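Local coordinates for dachshund homolog 1 (Homo sapiens, PDB 1L8R), which acts as a transcription factor in organogenesis, working with SIX and EYA proteins, and carries a DNA-binding motif similar to the forkhead/winged-helix domain in this fragment, at residues 26-31 against 86-91; 57-62 against 82-87. All blocks are in the same frame, centred on the assembly; numbering follows the deposited sequence.

Contact 1. Residues 26-31 against 86-91; sequences ELICLP and ISRKDF
I86 N donates to I28 O at 3.1 Å, with 153° at the hydrogen. I28 N returns a bond to I86 O, though that oxygen's exact place is doubtful in the model. The two bonds make I28 and I86 an antiparallel hydrogen-bonded pair. Their side chains leave on the same face of the sheet.

On that face, I28 crosses the R88 side chain at about a right angle. I28 CG2 rests 3.8 Å from R88 CG. L30 carries CG anti to its backbone N (chi1 178°), and from there CD1 packs 3.8 Å from I86 CD1. L30 CD1 also meets the edge of the F91 ring, 4.2 Å from F91 CD1. L27 CD2 lies against the backbone of S87, 3.5 Å from S87 N.

E26 and R88 form a salt bridge. E26 OE2 is 3.2 Å from R88 NH2 and sits over one guanidinium face, offset toward the rim. The two planar groups are 45° apart. The oxygen lies well above the guanidinium plane, so the pair is electrostatic rather than a hydrogen bond. R88 NH1 has its hydrogen bond with D11 O.

S87 is the N-cap of helix 88-99: S87 OG accepts from D90 N at 3.1 Å. C29 holds the same position before helix 30-37. In this winged-helix-like DACHbox-N domain, two inner strands of the antiparallel sheet thus each lead directly into a capped helix. Strand 15-22 flanks L27 through backbone bonds with F20, V10 of strand 8-12 touches I28 and R88, and A33 and F37 of helix 30-37 pack on F91.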
ATOM      1  N   GLU A  26       1.698  -8.147   8.225  1.00 13.72           N
ATOM      2  CA  GLU A  26       2.262  -6.821   8.065  1.00 13.84           C
ATOM      3  C   GLU A  26       1.885  -6.306   6.681  1.00 12.73           C
ATOM      4  O   GLU A  26       2.238  -6.907   5.665  1.00 14.48           O
ATOM      5  CB  GLU A  26       3.783  -6.873   8.208  1.00 15.73           C
ATOM      6  CG  GLU A  26       4.441  -5.513   8.246  1.00 21.18           C
ATOM      7  CD  GLU A  26       5.914  -5.599   8.581  1.00 25.48           C
ATOM      8  OE1 GLU A  26       6.242  -5.969   9.731  1.00 27.77           O
ATOM      9  OE2 GLU A  26       6.739  -5.300   7.696  1.00 28.09           O
ATOM     10  N   LEU A  27       1.172  -5.191   6.644  1.00 13.05           N
ATOM     11  CA  LEU A  27       0.746  -4.620   5.378  1.00 11.87           C
ATOM     12  C   LEU A  27       1.344  -3.240   5.197  1.00 14.33           C
ATOM     13  O   LEU A  27       1.580  -2.527   6.170  1.00 15.44           O
ATOM     14  CB  LEU A  27      -0.775  -4.514   5.346  1.00 12.06           C
ATOM     15  CG  LEU A  27      -1.550  -5.773   5.720  1.00 13.88           C
ATOM     16  CD1 LEU A  27      -3.039  -5.448   5.705  1.00 15.18           C
ATOM     17  CD2 LEU A  27      -1.231  -6.909   4.760  1.00 13.07           C
ATOM     18  N   ILE A  28       1.604  -2.863   3.951  1.00 12.90           N
ATOM     19  CA  ILE A  28       2.148  -1.545   3.704  1.00 13.41           C
ATOM     20  C   ILE A  28       1.179  -0.701   2.886  1.00 13.49           C
ATOM     21  O   ILE A  28       0.240  -1.216   2.253  1.00 10.90           O
ATOM     22  CB  ILE A  28       3.550  -1.604   3.017  1.00 14.85           C
ATOM     23  CG1 ILE A  28       3.474  -2.327   1.673  1.00 16.06           C
ATOM     24  CG2 ILE A  28       4.530  -2.341   3.937  1.00 15.89           C
ATOM     25  CD1 ILE A  28       3.384  -3.817   1.791  1.00 23.02           C
ATOM     26  N   CYS A  29       1.403   0.604   2.930  1.00 11.98           N
ATOM     27  CA  CYS A  29       0.568   1.568   2.226  1.00 12.89           C
ATOM     28  C   CYS A  29       0.733   1.423   0.712  1.00 13.32           C
ATOM     29  O   CYS A  29       1.789   1.733   0.161  1.00 12.29           O
ATOM     30  CB  CYS A  29       0.949   2.967   2.683  1.00 13.58           C
ATOM     31  SG  CYS A  29       0.094   4.264   1.822  1.00 12.56           S
ATOM     32  N   LEU A  30      -0.310   0.943   0.047  1.00 13.19           N
ATOM     33  CA  LEU A  30      -0.266   0.726  -1.399  1.00 13.30           C
ATOM     34  C   LEU A  30       0.025   1.968  -2.246  1.00 14.37           C
ATOM     35  O   LEU A  30       0.922   1.941  -3.097  1.00 13.79           O
ATOM     36  CB  LEU A  30      -1.562   0.067  -1.874  1.00 13.82           C
ATOM     37  CG  LEU A  30      -1.681  -0.190  -3.383  1.00 11.47           C
ATOM     38  CD1 LEU A  30      -0.498  -1.021  -3.864  1.00 13.83           C
ATOM     39  CD2 LEU A  30      -2.998  -0.901  -3.671  1.00 12.60           C
ATOM     40  N   PRO A  31      -0.721   3.067  -2.040  1.00 15.27           N
ATOM     41  CA  PRO A  31      -0.460   4.272  -2.839  1.00 14.36           C
ATOM     42  C   PRO A  31       0.970   4.772  -2.688  1.00 16.15           C
ATOM     43  O   PRO A  31       1.573   5.257  -3.651  1.00 15.60           O
ATOM     44  CB  PRO A  31      -1.480   5.274  -2.305  1.00 16.65           C
ATOM     45  CG  PRO A  31      -2.610   4.406  -1.880  1.00 19.56           C
ATOM     46  CD  PRO A  31      -1.910   3.259  -1.187  1.00 14.73           C
ATOM     47  N   ILE A  86      -1.574  -3.607   1.352  1.00 13.04           N
ATOM     48  CA  ILE A  86      -1.342  -4.980   0.906  1.00 13.12           C
ATOM     49  C   ILE A  86      -0.000  -5.450   1.455  1.00 13.95           C
ATOM     50  O   ILE A  86       0.846  -4.636   1.801  1.00 13.90           O
ATOM     51  CB  ILE A  86      -1.372  -5.153  -0.644  1.00 16.32           C
ATOM     52  CG1 ILE A  86      -0.306  -4.294  -1.317  1.00 18.29           C
ATOM     53  CG2 ILE A  86      -2.780  -4.862  -1.170  1.00 15.98           C
ATOM     54  CD1 ILE A  86      -0.111  -4.660  -2.794  1.00 16.85           C
ATOM     55  N   SER A  87       0.179  -6.763   1.566  1.00 14.27           N
ATOM     56  CA  SER A  87       1.426  -7.304   2.099  1.00 16.79           C
ATOM     57  C   SER A  87       2.603  -7.030   1.170  1.00 18.59           C
ATOM     58  O   SER A  87       2.427  -6.805  -0.027  1.00 18.26           O
ATOM     59  CB  SER A  87       1.286  -8.813   2.339  1.00 17.77           C
ATOM     60  OG  SER A  87       1.107  -9.521   1.122  1.00 17.81           O
ATOM     61  N   ARG A  88       3.816  -7.042   1.716  1.00 19.98           N
ATOM     62  CA  ARG A  88       4.980  -6.794   0.879  1.00 22.04           C
ATOM     63  C   ARG A  88       5.115  -7.875  -0.185  1.00 22.83           C
ATOM     64  O   ARG A  88       5.529  -7.590  -1.307  1.00 23.86           O
ATOM     65  CB  ARG A  88       6.250  -6.693   1.731  1.00 22.76           C
ATOM     66  CG  ARG A  88       6.404  -5.324   2.389  1.00 24.27           C
ATOM     67  CD  ARG A  88       7.737  -5.147   3.096  1.00 26.09           C
ATOM     68  NE  ARG A  88       7.904  -6.099   4.190  1.00 29.74           N
ATOM     69  CZ  ARG A  88       8.846  -6.006   5.121  1.00 30.83           C
ATOM     70  NH1 ARG A  88       9.712  -5.001   5.097  1.00 31.00           N
ATOM     71  NH2 ARG A  88       8.922  -6.919   6.079  1.00 32.07           N
ATOM     72  N   LYS A  89       4.743  -9.106   0.157  1.00 24.44           N
ATOM     73  CA  LYS A  89       4.817 -10.210  -0.797  1.00 25.78           C
ATOM     74  C   LYS A  89       3.831  -9.962  -1.938  1.00 24.47           C
ATOM     75  O   LYS A  89       4.140 -10.207  -3.104  1.00 24.85           O
ATOM     76  CB  LYS A  89       4.482 -11.542  -0.123  1.00 27.92           C
ATOM     77  CG  LYS A  89       4.823 -12.754  -0.984  1.00 32.59           C
ATOM     78  CD  LYS A  89       4.382 -14.064  -0.340  1.00 34.77           C
ATOM     79  CE  LYS A  89       2.921 -14.369  -0.634  1.00 35.03           C
ATOM     80  NZ  LYS A  89       2.714 -14.650  -2.085  1.00 36.98           N
ATOM     81  N   ASP A  90       2.637  -9.485  -1.594  1.00 22.12           N
ATOM     82  CA  ASP A  90       1.628  -9.200  -2.604  1.00 21.30           C
ATOM     83  C   ASP A  90       2.039  -8.000  -3.447  1.00 19.49           C
ATOM     84  O   ASP A  90       1.723  -7.927  -4.642  1.00 18.06           O
ATOM     85  CB  ASP A  90       0.259  -8.957  -1.956  1.00 22.32           C
ATOM     86  CG  ASP A  90      -0.446 -10.255  -1.575  1.00 25.36           C
ATOM     87  OD1 ASP A  90      -0.026 -11.329  -2.054  1.00 26.45           O
ATOM     88  OD2 ASP A  90      -1.430 -10.205  -0.809  1.00 24.50           O
ATOM     89  N   PHE A  91       2.749  -7.053  -2.846  1.00 16.63           N
ATOM     90  CA  PHE A  91       3.174  -5.909  -3.624  1.00 16.32           C
ATOM     91  C   PHE A  91       4.202  -6.386  -4.646  1.00 16.30           C
ATOM     92  O   PHE A  91       4.184  -5.959  -5.792  1.00 15.47           O
ATOM     93  CB  PHE A  91       3.815  -4.828  -2.763  1.00 16.78           C
ATOM     94  CG  PHE A  91       4.241  -3.628  -3.553  1.00 17.87           C
ATOM     95  CD1 PHE A  91       3.297  -2.726  -4.030  1.00 17.39           C
ATOM     96  CD2 PHE A  91       5.576  -3.438  -3.890  1.00 19.22           C
ATOM     97  CE1 PHE A  91       3.668  -1.655  -4.838  1.00 19.32           C
ATOM     98  CE2 PHE A  91       5.958  -2.374  -4.697  1.00 19.90           C
ATOM     99  CZ  PHE A  91       5.005  -1.478  -5.171  1.00 20.60           C
TER
HETATM  100  O   HOH W   1       3.999  -8.750   4.738  1.00 27.84           O

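Contact 2. Residues 57-62 against 82-87; sequences ITPVVC and RCKLIS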
ATOM      1  N   ILE A  57      -5.780 -10.722  -5.617  1.00 23.04           N
ATOM      2  CA  ILE A  57      -5.310 -10.050  -4.414  1.00 21.13           C
ATOM      3  C   ILE A  57      -6.331  -8.976  -4.028  1.00 19.50           C
ATOM      4  O   ILE A  57      -6.592  -8.049  -4.804  1.00 17.48           O
ATOM      5  CB  ILE A  57      -3.941  -9.371  -4.644  1.00 20.22           C
ATOM      6  CG1 ILE A  57      -2.884 -10.427  -4.983  1.00 21.23           C
ATOM      7  CG2 ILE A  57      -3.534  -8.588  -3.405  1.00 17.76           C
ATOM      8  CD1 ILE A  57      -1.548  -9.845  -5.434  1.00 19.99           C
ATOM      9  N   THR A  58      -6.916  -9.110  -2.842  1.00 19.58           N
ATOM     10  CA  THR A  58      -7.898  -8.146  -2.356  1.00 17.75           C
ATOM     11  C   THR A  58      -7.259  -7.314  -1.249  1.00 16.69           C
ATOM     12  O   THR A  58      -7.017  -7.812  -0.149  1.00 16.26           O
ATOM     13  CB  THR A  58      -9.149  -8.847  -1.791  1.00 18.62           C
ATOM     14  OG1 THR A  58      -9.747  -9.660  -2.810  1.00 21.14           O
ATOM     15  CG2 THR A  58     -10.165  -7.823  -1.311  1.00 18.27           C
ATOM     16  N   PRO A  59      -6.961  -6.039  -1.534  1.00 16.40           N
ATOM     17  CA  PRO A  59      -6.341  -5.119  -0.578  1.00 15.81           C
ATOM     18  C   PRO A  59      -7.192  -4.849   0.649  1.00 15.44           C
ATOM     19  O   PRO A  59      -8.423  -4.827   0.567  1.00 14.32           O
ATOM     20  CB  PRO A  59      -6.144  -3.845  -1.401  1.00 18.30           C
ATOM     21  CG  PRO A  59      -5.978  -4.360  -2.783  1.00 17.56           C
ATOM     22  CD  PRO A  59      -7.047  -5.415  -2.866  1.00 17.87           C
ATOM     23  N   VAL A  60      -6.528  -4.645   1.781  1.00 14.30           N
ATOM     24  CA  VAL A  60      -7.210  -4.326   3.027  1.00 13.48           C
ATOM     25  C   VAL A  60      -7.607  -2.853   2.982  1.00 13.73           C
ATOM     26  O   VAL A  60      -6.850  -2.003   2.517  1.00 13.85           O
ATOM     27  CB  VAL A  60      -6.291  -4.570   4.248  1.00 13.56           C
ATOM     28  CG1 VAL A  60      -6.804  -3.801   5.463  1.00 14.96           C
ATOM     29  CG2 VAL A  60      -6.218  -6.065   4.545  1.00 15.69           C
ATOM     30  N   VAL A  61      -8.810  -2.548   3.456  1.00 11.67           N
ATOM     31  CA  VAL A  61      -9.266  -1.165   3.461  1.00 10.56           C
ATOM     32  C   VAL A  61      -8.893  -0.459   4.761  1.00 10.50           C
ATOM     33  O   VAL A  61      -9.207  -0.939   5.855  1.00 11.46           O
ATOM     34  CB  VAL A  61     -10.797  -1.075   3.261  1.00 10.78           C
ATOM     35  CG1 VAL A  61     -11.258   0.395   3.360  1.00 10.06           C
ATOM     36  CG2 VAL A  61     -11.167  -1.637   1.897  1.00 11.97           C
ATOM     37  N   CYS A  62      -8.208   0.672   4.635  1.00  8.74           N
ATOM     38  CA  CYS A  62      -7.794   1.464   5.790  1.00 10.80           C
ATOM     39  C   CYS A  62      -8.988   2.055   6.509  1.00 11.66           C
ATOM     40  O   CYS A  62      -9.926   2.538   5.873  1.00 12.63           O
ATOM     41  CB  CYS A  62      -6.911   2.631   5.369  1.00  9.28           C
ATOM     42  SG  CYS A  62      -5.226   2.183   4.994  1.00 14.11           S
ATOM     43  N   ARG A  82      -9.330   7.959   1.339  1.00 17.39           N
ATOM     44  CA  ARG A  82      -9.409   6.497   1.285  1.00 17.46           C
ATOM     45  C   ARG A  82      -8.023   5.931   0.987  1.00 16.47           C
ATOM     46  O   ARG A  82      -7.240   6.544   0.259  1.00 16.68           O
ATOM     47  CB  ARG A  82     -10.361   6.034   0.177  1.00 19.77           C
ATOM     48  CG  ARG A  82     -11.750   6.641   0.206  1.00 26.14           C
ATOM     49  CD  ARG A  82     -12.607   6.052  -0.909  1.00 29.00           C
ATOM     50  NE  ARG A  82     -11.976   6.174  -2.224  1.00 34.00           N
ATOM     51  CZ  ARG A  82     -11.737   7.327  -2.846  1.00 37.12           C
ATOM     52  NH1 ARG A  82     -12.077   8.478  -2.280  1.00 38.36           N
ATOM     53  NH2 ARG A  82     -11.151   7.330  -4.038  1.00 38.87           N
ATOM     54  N   CYS A  83      -7.718   4.760   1.545  1.00 13.09           N
ATOM     55  CA  CYS A  83      -6.420   4.141   1.302  1.00 13.65           C
ATOM     56  C   CYS A  83      -6.476   2.640   1.494  1.00 14.11           C
ATOM     57  O   CYS A  83      -7.215   2.141   2.336  1.00 14.65           O
ATOM     58  CB  CYS A  83      -5.359   4.715   2.241  1.00 11.91           C
ATOM     59  SG  CYS A  83      -3.676   4.263   1.751  1.00 15.54           S
ATOM     60  N   LYS A  84      -5.685   1.921   0.704  1.00 12.75           N
ATOM     61  CA  LYS A  84      -5.628   0.470   0.798  1.00 12.31           C
ATOM     62  C   LYS A  84      -4.238  -0.011   1.173  1.00 12.73           C
ATOM     63  O   LYS A  84      -3.240   0.676   0.934  1.00 11.97           O
ATOM     64  CB  LYS A  84      -6.091  -0.160  -0.513  1.00 15.64           C
ATOM     65  CG  LYS A  84      -7.600  -0.039  -0.696  1.00 17.90           C
ATOM     66  CD  LYS A  84      -8.055  -0.484  -2.064  1.00 23.76           C
ATOM     67  CE  LYS A  84      -9.567  -0.390  -2.177  1.00 24.41           C
ATOM     68  NZ  LYS A  84     -10.032  -0.634  -3.578  1.00 29.14           N
ATOM     69  N   LEU A  85      -4.194  -1.197   1.777  1.00 10.44           N
ATOM     70  CA  LEU A  85      -2.956  -1.802   2.242  1.00 11.94           C
ATOM     71  C   LEU A  85      -2.799  -3.217   1.691  1.00 11.69           C
ATOM     72  O   LEU A  85      -3.775  -3.951   1.568  1.00 15.45           O
ATOM     73  CB  LEU A  85      -2.980  -1.904   3.772  1.00 11.78           C
ATOM     74  CG  LEU A  85      -3.284  -0.677   4.636  1.00 12.19           C
ATOM     75  CD1 LEU A  85      -3.367  -1.104   6.102  1.00 13.42           C
ATOM     76  CD2 LEU A  85      -2.204   0.389   4.447  1.00 10.86           C
ATOM     77  N   ILE A  86      -1.574  -3.607   1.352  1.00 13.04           N
ATOM     78  CA  ILE A  86      -1.342  -4.980   0.906  1.00 13.12           C
ATOM     79  C   ILE A  86      -0.000  -5.450   1.455  1.00 13.95           C
ATOM     80  O   ILE A  86       0.846  -4.636   1.801  1.00 13.90           O
ATOM     81  CB  ILE A  86      -1.372  -5.153  -0.644  1.00 16.32           C
ATOM     82  CG1 ILE A  86      -0.306  -4.294  -1.317  1.00 18.29           C
ATOM     83  CG2 ILE A  86      -2.780  -4.862  -1.170  1.00 15.98           C
ATOM     84  CD1 ILE A  86      -0.111  -4.660  -2.794  1.00 16.85           C
ATOM     85  N   SER A  87       0.179  -6.763   1.566  1.00 14.27           N
ATOM     86  CA  SER A  87       1.426  -7.304   2.099  1.00 16.79           C
ATOM     87  C   SER A  87       2.603  -7.030   1.170  1.00 18.59           C
ATOM     88  O   SER A  87       2.427  -6.805  -0.027  1.00 18.26           O
ATOM     89  CB  SER A  87       1.286  -8.813   2.339  1.00 17.77           C
ATOM     90  OG  SER A  87       1.107  -9.521   1.122  1.00 17.81           O
TER
HETATM   91  O   HOH W   2     -10.006   3.717   3.315  1.00 14.87           O
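V60 and L85 form an antiparallel hydrogen-bonded pair at one edge of the sheet in this winged-helix-like domain. Strand 60-61 is one of the two outermost strands, and strand 84-87 is its neighbour.

Three backbone bonds join the segments. V60 N donates to L85 O at 2.8 Å, and L85 N donates back to V60 O at 2.9 Å. V60 O also receives a CA-H contact, with K84 CA 3.3 Å away. Just past the strand, C62 N donates to C83 O at 2.9 Å. A water continues the pairing by donating to C62 O and accepting from C83 N.

P59 and I86 lie side by side and point the same way, with P59 CB 3.5 Å from I86 CG2. The extended K84 chain runs past the same proline, its CB 3.8 Å from P59 CB. Its charged end makes a cation-pi contact with Y49. L52 of helix 45-54 also touches P59.

The sulfur contacts are buried. With SG anti to its carbonyl carbon (chi1 -77°), C62 sets the sulfur 3.5 Å from L85 CG, and both methyls of that leucine are also close. V67 and L70 of helix 64-73 pack on C62 as well. C62 SG and C83 SG are 4.2 Å apart, too far for a disulfide.

Contacts 1 and 2 use opposite edges of the same strand, 84-87, and share I86 and S87. Contact 1 joins it to strand 25-29 in the interior of the sheet and is buried. Contact 2 joins it to the edge strand 60-61 and is only partly buried, with V61 exposed. In contact 1 both segments run into helices, so capping and a charge pair accompany the strand pairing. Contact 2 relies on a more regular run of backbone bonds, a proline and sulfur packing. The two meet directly: L30 N probably bonds to K84 O at 3.1 Å, and L27 CD1 packs 3.4 Å from V60 CG2.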